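Local coordinates for protein acetyltransferase, GNAT family (Streptococcus agalactiae 2603V/R, PDB 2Q7B) that probably transfers an acetyl group to a nitrogen of its substrate as a GNAT-family N-acetyltransferase, at residues A[37-42]-A[100-105]; A[72-77]-A[84-89]; A[131-136]-A[162-167]. One frame throughout, in Å; residues are numbered along the deposited sequence.

Contact 1: residues A[37-42]-A[100-105]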
# COMPACT_ATOMS: atom_id res chain seq x y z
N ASP A 37 -4.25 -1.72 -3.68
CA ASP A 37 -5.70 -1.78 -3.46
C ASP A 37 -6.26 -3.15 -3.82
O ASP A 37 -7.13 -3.66 -3.14
CB ASP A 37 -6.46 -0.70 -4.25
CG ASP A 37 -6.20 0.73 -3.74
OD1 ASP A 37 -5.90 0.92 -2.53
OD2 ASP A 37 -6.37 1.67 -4.55
N LEU A 38 -5.77 -3.74 -4.90
CA LEU A 38 -6.20 -5.08 -5.33
C LEU A 38 -5.84 -6.13 -4.30
O LEU A 38 -6.66 -6.95 -3.91
CB LEU A 38 -5.54 -5.43 -6.68
CG LEU A 38 -5.65 -6.88 -7.17
CD1 LEU A 38 -7.09 -7.29 -7.43
CD2 LEU A 38 -4.85 -7.04 -8.39
N ILE A 39 -4.58 -6.10 -3.86
CA ILE A 39 -4.09 -7.06 -2.87
C ILE A 39 -4.85 -6.92 -1.57
O ILE A 39 -5.32 -7.92 -1.02
CB ILE A 39 -2.56 -6.92 -2.64
CG1 ILE A 39 -1.79 -7.23 -3.94
CG2 ILE A 39 -2.12 -7.82 -1.50
CD1 ILE A 39 -0.32 -6.91 -3.86
N ASN A 40 -4.98 -5.68 -1.08
CA ASN A 40 -5.71 -5.41 0.14
C ASN A 40 -7.15 -5.89 0.06
O ASN A 40 -7.67 -6.44 0.99
CB ASN A 40 -5.71 -3.91 0.46
CG ASN A 40 -6.39 -3.61 1.79
OD1 ASN A 40 -5.92 -4.03 2.84
ND2 ASN A 40 -7.52 -2.91 1.73
N TYR A 41 -7.80 -5.63 -1.07
CA TYR A 41 -9.17 -6.05 -1.25
C TYR A 41 -9.33 -7.60 -1.12
O TYR A 41 -10.14 -8.12 -0.36
CB TYR A 41 -9.74 -5.54 -2.61
CG TYR A 41 -11.09 -6.15 -2.85
CD1 TYR A 41 -12.23 -5.61 -2.27
CD2 TYR A 41 -11.21 -7.35 -3.56
CE1 TYR A 41 -13.47 -6.22 -2.42
CE2 TYR A 41 -12.45 -7.96 -3.71
CZ TYR A 41 -13.56 -7.39 -3.13
OH TYR A 41 -14.77 -8.00 -3.29
N CYS A 42 -8.53 -8.33 -1.88
CA CYS A 42 -8.61 -9.77 -1.90
C CYS A 42 -8.25 -10.40 -0.58
O CYS A 42 -8.93 -11.30 -0.12
CB CYS A 42 -7.69 -10.33 -2.99
SG CYS A 42 -8.23 -9.95 -4.64
N LYS A 100 1.37 -13.94 -5.18
CA LYS A 100 0.63 -12.73 -5.44
C LYS A 100 -0.37 -12.86 -6.57
O LYS A 100 -0.46 -12.01 -7.44
CB LYS A 100 1.60 -11.58 -5.69
CG LYS A 100 2.61 -11.36 -4.55
CD LYS A 100 1.96 -11.12 -3.20
CE LYS A 100 2.99 -11.02 -2.08
NZ LYS A 100 2.49 -11.68 -0.84
N PHE A 101 -1.16 -13.94 -6.50
CA PHE A 101 -2.16 -14.23 -7.51
C PHE A 101 -3.51 -13.67 -7.08
O PHE A 101 -4.18 -14.23 -6.22
CB PHE A 101 -2.19 -15.73 -7.75
CG PHE A 101 -3.16 -16.17 -8.81
CD1 PHE A 101 -3.54 -15.36 -9.87
CD2 PHE A 101 -3.57 -17.48 -8.82
CE1 PHE A 101 -4.40 -15.82 -10.83
CE2 PHE A 101 -4.40 -17.95 -9.78
CZ PHE A 101 -4.83 -17.11 -10.79
N PHE A 102 -3.91 -12.56 -7.68
CA PHE A 102 -5.15 -11.87 -7.31
C PHE A 102 -5.90 -11.37 -8.52
O PHE A 102 -5.28 -11.04 -9.53
CB PHE A 102 -4.83 -10.66 -6.43
CG PHE A 102 -4.07 -11.00 -5.17
CD1 PHE A 102 -4.69 -11.66 -4.13
CD2 PHE A 102 -2.72 -10.63 -5.02
CE1 PHE A 102 -4.00 -11.98 -2.98
CE2 PHE A 102 -2.04 -10.95 -3.87
CZ PHE A 102 -2.68 -11.63 -2.85
N THR A 103 -7.23 -11.35 -8.42
CA THR A 103 -8.09 -10.81 -9.46
C THR A 103 -9.30 -10.17 -8.81
O THR A 103 -9.76 -10.65 -7.80
CB THR A 103 -8.62 -11.92 -10.44
OG1 THR A 103 -9.31 -12.92 -9.69
CG2 THR A 103 -7.51 -12.59 -11.20
N TYR A 104 -9.80 -9.07 -9.36
CA TYR A 104 -11.06 -8.52 -8.85
C TYR A 104 -12.17 -9.51 -9.27
O TYR A 104 -12.08 -10.12 -10.33
CB TYR A 104 -11.34 -7.07 -9.33
CG TYR A 104 -10.59 -6.00 -8.54
CD1 TYR A 104 -10.73 -5.90 -7.15
CD2 TYR A 104 -9.78 -5.06 -9.19
CE1 TYR A 104 -10.04 -4.90 -6.43
CE2 TYR A 104 -9.09 -4.09 -8.48
CZ TYR A 104 -9.22 -4.01 -7.11
OH TYR A 104 -8.55 -3.01 -6.45
N PRO A 105 -13.18 -9.74 -8.40
CA PRO A 105 -14.23 -10.75 -8.65
C PRO A 105 -14.89 -10.79 -10.00
O PRO A 105 -15.11 -11.88 -10.54
CB PRO A 105 -15.26 -10.44 -7.57
CG PRO A 105 -14.44 -9.92 -6.42
CD PRO A 105 -13.33 -9.13 -7.06
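L38 and Y104 lock together where helix 29-46 lies across the end of strand 95-103 in the GNAT fold, the helix covering one face of the central mixed sheet. The two axes run nearly perpendicular, at 84°, and come within 8.2 Å, so one turn of the helix, L38 to C42, meets F102, Y104 and P105. The tight part is built round L38, which is buried. A chi1 of 169° puts its CG anti to the backbone N, and from there CD1 reaches over the Y104 ring as a CH-pi contact, 3.6 Å from the centroid and almost exactly on the ring normal. The other side of the leucine packs on the strand, with CG 3.9 Å from CB of F102. The F102 ring in turn has I39 CA over one face, and I39 CG1 lies 3.7 Å from F102 CD2. No hydrogen bond joins the two segments, and apolar packing carries the contact.

Away from this core the fit slackens. Y41 meets the Y104 ring with the planes 57° apart, neither stacked nor edge-to-face, and its CE2 touches P105 CD at the partly exposed margin. D37 brushes the Y104 hydroxyl with its CB but turns its carboxylate outward, where both oxygens accept hydrogen bonds from the backbone of M53 and A54 of the second subunit; this flank of the helix thus faces the dimer partner. Near F102 sits a bound citrate, probably from the crystallisation liquor, which is hydrogen-bonded by K100. Back on the tight side, C42 brings its CB to 3.5 Å from F102 CD1, while its SG approaches the same ring obliquely and lies 3.6 Å from the carbonyl oxygen of T103.

Contact 2: residues A[72-77]-A[84-89]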
# COMPACT_ATOMS: atom_id res chain seq x y z
N GLN A 72 9.47 -13.13 -12.10
CA GLN A 72 8.71 -12.18 -12.87
C GLN A 72 7.46 -11.82 -12.09
O GLN A 72 7.08 -12.50 -11.13
CB GLN A 72 8.46 -12.76 -14.28
CG GLN A 72 7.92 -11.78 -15.30
CD GLN A 72 8.70 -10.49 -15.34
OE1 GLN A 72 8.32 -9.52 -14.68
NE2 GLN A 72 9.81 -10.49 -16.04
N PHE A 73 6.87 -10.68 -12.46
CA PHE A 73 5.67 -10.18 -11.82
C PHE A 73 4.81 -9.59 -12.93
O PHE A 73 5.26 -8.72 -13.66
CB PHE A 73 5.99 -9.12 -10.76
CG PHE A 73 4.86 -8.86 -9.78
CD1 PHE A 73 3.70 -8.21 -10.18
CD2 PHE A 73 4.97 -9.26 -8.46
CE1 PHE A 73 2.66 -8.00 -9.27
CE2 PHE A 73 3.96 -9.04 -7.56
CZ PHE A 73 2.79 -8.42 -7.97
N TRP A 74 3.57 -10.07 -13.06
CA TRP A 74 2.67 -9.57 -14.09
C TRP A 74 1.45 -8.86 -13.51
O TRP A 74 0.92 -9.25 -12.48
CB TRP A 74 2.14 -10.70 -14.97
CG TRP A 74 3.18 -11.47 -15.75
CD1 TRP A 74 3.61 -11.22 -17.02
CD2 TRP A 74 3.92 -12.61 -15.29
NE1 TRP A 74 4.55 -12.14 -17.39
CE2 TRP A 74 4.77 -13.01 -16.36
CE3 TRP A 74 3.95 -13.35 -14.09
CZ2 TRP A 74 5.63 -14.10 -16.26
CZ3 TRP A 74 4.79 -14.43 -14.00
CH2 TRP A 74 5.63 -14.80 -15.08
N ILE A 75 1.00 -7.85 -14.23
CA ILE A 75 -0.23 -7.17 -13.88
C ILE A 75 -1.22 -7.23 -15.06
O ILE A 75 -0.83 -7.12 -16.22
CB ILE A 75 -0.02 -5.69 -13.42
CG1 ILE A 75 0.80 -4.91 -14.48
CG2 ILE A 75 0.60 -5.64 -12.02
CD1 ILE A 75 1.00 -3.44 -14.16
N ALA A 76 -2.50 -7.44 -14.74
CA ALA A 76 -3.57 -7.38 -15.72
C ALA A 76 -4.14 -5.99 -15.62
O ALA A 76 -4.46 -5.52 -14.51
CB ALA A 76 -4.65 -8.39 -15.44
N LEU A 77 -4.31 -5.34 -16.76
CA LEU A 77 -4.85 -4.00 -16.82
C LEU A 77 -6.14 -3.96 -17.64
O LEU A 77 -6.19 -4.54 -18.71
CB LEU A 77 -3.82 -3.10 -17.49
CG LEU A 77 -2.46 -3.03 -16.80
CD1 LEU A 77 -1.39 -2.56 -17.74
CD2 LEU A 77 -2.54 -2.13 -15.61
N GLY A 84 -5.70 -7.42 -11.85
CA GLY A 84 -5.21 -8.75 -11.55
C GLY A 84 -3.70 -8.74 -11.47
O GLY A 84 -3.05 -7.81 -11.97
N SER A 85 -3.15 -9.76 -10.81
CA SER A 85 -1.72 -9.90 -10.69
C SER A 85 -1.34 -11.36 -10.52
O SER A 85 -2.15 -12.18 -10.08
CB SER A 85 -1.18 -9.07 -9.50
OG SER A 85 -1.61 -9.56 -8.23
N ILE A 86 -0.10 -11.69 -10.91
CA ILE A 86 0.49 -12.98 -10.62
C ILE A 86 2.02 -12.81 -10.66
O ILE A 86 2.53 -11.96 -11.36
CB ILE A 86 0.01 -14.10 -11.55
CG1 ILE A 86 0.27 -15.47 -10.91
CG2 ILE A 86 0.66 -14.00 -12.93
CD1 ILE A 86 -0.42 -16.63 -11.64
N ALA A 87 2.74 -13.61 -9.89
CA ALA A 87 4.19 -13.51 -9.81
C ALA A 87 4.81 -14.88 -9.75
O ALA A 87 4.20 -15.83 -9.25
CB ALA A 87 4.60 -12.74 -8.56
N LEU A 88 6.02 -14.97 -10.27
CA LEU A 88 6.82 -16.16 -10.22
C LEU A 88 8.09 -15.81 -9.47
O LEU A 88 8.77 -14.84 -9.82
CB LEU A 88 7.15 -16.70 -11.63
CG LEU A 88 7.96 -17.99 -11.72
CD1 LEU A 88 7.66 -18.76 -12.98
CD2 LEU A 88 9.48 -17.76 -11.58
N LEU A 89 8.40 -16.61 -8.44
CA LEU A 89 9.63 -16.47 -7.65
C LEU A 89 10.47 -17.70 -7.88
O LEU A 89 10.03 -18.80 -7.62
CB LEU A 89 9.30 -16.34 -6.15
CG LEU A 89 10.49 -16.21 -5.19
CD1 LEU A 89 11.23 -14.88 -5.38
CD2 LEU A 89 10.05 -16.34 -3.72
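W74 and I86 face each other as a hydrogen-bonded pair in the antiparallel hairpin of strands 72-78 and 81-90. The amide of W74 gives its hydrogen to I86 O at 2.7 Å, nearly straight at 173°. From there the tryptophan can be followed outward. Its CB lies 3.8 Å from I86 O; chi1 of -61° keeps CG beside the backbone N, and the benzo edge of the indole is turned to the neighbouring strand, with the I86 carbonyl near the ring plane. CE3 lies 3.4 Å from I86 O and 3.5 Å from I86 CG2, and the next atom, CZ3, reaches L88 CB at 4.0 Å, the two side chains running alongside each other. Within its own strand, Q72 CG covers one indole face. Beyond the hairpin the ring meets F125 of helix 114-128 edge-to-face.

F73 goes to the other face of the sheet, where CD2 packs 3.5 Å from A87 CB and CE1 meets S85 CB. Q72 pairs with L88 through two backbone bonds, whereas at the A76 and G84 pair the bond from G84 N to A76 O is weak, at 3.5 Å. In this buried setting the chemistry implies a division of labour: the backbone bonds satisfy polar groups between the strands, while the faces are largely apolar, and the polar ends of S85 and Q72 are bonded to K100 and Q67.

Contact 3: residues A[131-136]-A[162-167]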
# COMPACT_ATOMS: atom_id res chain seq x y z
N PHE A 131 11.65 -24.70 -15.52
CA PHE A 131 11.28 -25.17 -14.18
C PHE A 131 10.49 -26.45 -14.38
O PHE A 131 9.81 -26.61 -15.38
CB PHE A 131 10.44 -24.16 -13.42
CG PHE A 131 11.16 -22.88 -13.13
CD1 PHE A 131 12.28 -22.87 -12.33
CD2 PHE A 131 10.68 -21.67 -13.61
CE1 PHE A 131 12.93 -21.69 -12.04
CE2 PHE A 131 11.34 -20.48 -13.32
CZ PHE A 131 12.45 -20.50 -12.54
N THR A 132 10.62 -27.39 -13.45
CA THR A 132 9.90 -28.66 -13.52
C THR A 132 8.87 -28.81 -12.39
O THR A 132 8.11 -29.77 -12.38
CB THR A 132 10.87 -29.85 -13.42
OG1 THR A 132 11.63 -29.76 -12.21
CG2 THR A 132 11.81 -29.86 -14.60
N ARG A 133 8.85 -27.86 -11.45
CA ARG A 133 7.97 -27.93 -10.29
C ARG A 133 7.51 -26.53 -9.90
O ARG A 133 8.32 -25.61 -9.78
CB ARG A 133 8.73 -28.58 -9.11
CG ARG A 133 7.87 -28.82 -7.87
CD ARG A 133 8.58 -29.62 -6.77
NE ARG A 133 9.65 -28.88 -6.09
CZ ARG A 133 10.30 -29.31 -5.01
NH1 ARG A 133 10.00 -30.46 -4.43
NH2 ARG A 133 11.26 -28.56 -4.48
N ILE A 134 6.20 -26.37 -9.71
CA ILE A 134 5.63 -25.11 -9.25
C ILE A 134 4.85 -25.36 -7.98
O ILE A 134 3.98 -26.23 -7.96
CB ILE A 134 4.66 -24.49 -10.27
CG1 ILE A 134 5.38 -24.25 -11.61
CG2 ILE A 134 4.01 -23.21 -9.70
CD1 ILE A 134 6.63 -23.43 -11.58
N VAL A 135 5.15 -24.59 -6.93
CA VAL A 135 4.50 -24.72 -5.64
C VAL A 135 3.78 -23.44 -5.27
O VAL A 135 4.09 -22.36 -5.78
CB VAL A 135 5.51 -25.09 -4.51
CG1 VAL A 135 6.28 -26.37 -4.88
CG2 VAL A 135 6.49 -23.97 -4.23
N LEU A 136 2.79 -23.55 -4.40
CA LEU A 136 2.06 -22.38 -3.94
C LEU A 136 1.31 -22.73 -2.69
O LEU A 136 1.11 -23.91 -2.39
CB LEU A 136 1.08 -21.89 -5.02
CG LEU A 136 -0.07 -22.81 -5.47
CD1 LEU A 136 -1.30 -22.72 -4.54
CD2 LEU A 136 -0.49 -22.43 -6.87
N LEU A 162 6.94 -31.80 1.76
CA LEU A 162 7.49 -31.09 0.61
C LEU A 162 8.85 -30.57 1.03
O LEU A 162 8.94 -29.86 2.03
CB LEU A 162 6.60 -29.91 0.22
CG LEU A 162 7.08 -29.01 -0.93
CD1 LEU A 162 7.22 -29.77 -2.25
CD2 LEU A 162 6.14 -27.82 -1.12
N ASP A 163 9.91 -30.92 0.30
CA ASP A 163 11.25 -30.40 0.60
C ASP A 163 11.51 -29.30 -0.41
O ASP A 163 11.66 -29.57 -1.58
CB ASP A 163 12.31 -31.49 0.50
CG ASP A 163 13.69 -31.01 0.92
OD1 ASP A 163 13.96 -29.78 0.92
OD2 ASP A 163 14.53 -31.86 1.26
N VAL A 164 11.54 -28.05 0.06
CA VAL A 164 11.74 -26.92 -0.83
C VAL A 164 12.47 -25.79 -0.06
O VAL A 164 12.26 -25.61 1.14
CB VAL A 164 10.36 -26.47 -1.40
CG1 VAL A 164 9.41 -26.00 -0.28
CG2 VAL A 164 10.50 -25.38 -2.46
N ASP A 165 13.35 -25.06 -0.74
CA ASP A 165 14.13 -23.99 -0.11
C ASP A 165 13.28 -22.73 -0.03
O ASP A 165 13.62 -21.70 -0.59
CB ASP A 165 15.41 -23.75 -0.92
CG ASP A 165 16.42 -22.86 -0.19
OD1 ASP A 165 16.44 -22.84 1.05
OD2 ASP A 165 17.22 -22.19 -0.88
N TYR A 166 12.18 -22.83 0.70
CA TYR A 166 11.21 -21.76 0.80
C TYR A 166 10.34 -22.01 2.00
O TYR A 166 10.01 -23.15 2.29
CB TYR A 166 10.35 -21.74 -0.47
CG TYR A 166 9.35 -20.62 -0.53
CD1 TYR A 166 9.74 -19.33 -0.85
CD2 TYR A 166 8.00 -20.87 -0.28
CE1 TYR A 166 8.82 -18.31 -0.91
CE2 TYR A 166 7.10 -19.86 -0.34
CZ TYR A 166 7.50 -18.58 -0.66
OH TYR A 166 6.56 -17.57 -0.73
N ILE A 167 9.99 -20.95 2.70
CA ILE A 167 9.13 -21.05 3.87
C ILE A 167 7.83 -20.34 3.56
O ILE A 167 7.83 -19.14 3.19
CB ILE A 167 9.78 -20.43 5.14
CG1 ILE A 167 11.18 -21.00 5.41
CG2 ILE A 167 8.89 -20.64 6.36
CD1 ILE A 167 11.21 -22.33 5.98
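R133 overlaps L162, the two side chains running past one another from opposite ends, with NH1 of the arginine 3.6 Å from L162 CD1, obliquely to the guanidinium plane. The arginine leaves its strand with CG anti to the backbone N (chi1 -175°), runs extended through chi2 and bends at chi3, 71°, to bring both terminal nitrogens to the backbone oxygen of D163. NH2 makes the better bond, 3.1 Å with an N-H...O angle of 148°; the one from NH1, at 3.4 Å, is weak. V164 crosses the end of the arginine, CB 3.8 Å from NH2. Meanwhile NE bonds to T95 OG1 on the neighbouring strand 95-103, so that the guanidinium group is tied to both the sheet and the loop, and its rotation is restrained.

Deeper in, V135 CG1 touches L162 CD2 at 4.0 Å, an apolar contact beneath the polar one. It is the main-chain carbonyl of D163 that the arginine grips. The arrangement is that of a long connecting loop, between strands 155-157 and 173-179, folded back over strand 133-139 in the C-terminal half of a GNAT sheet.

All three contacts draw on the one mixed sheet. Contact 2 is nested inside the chain loop closed by contact 1, and contact 3 follows both in sequence. Contacts 1 and 2 have centres about 11 Å apart and touch directly, because strands 81-90 and 95-103 are sheet neighbours: F102 O probably bonds to S85 N. Contact 3 lies about 18 Å between centres from contact 2, meeting it where L89 packs on Y166 and L88 on F131, and about 23 Å from contact 1, across the chain's centre. Contacts 1 and 3 thus use strands 95-103 and 133-139, parallel neighbours that probably bind acetyl-CoA, as in GNAT relatives.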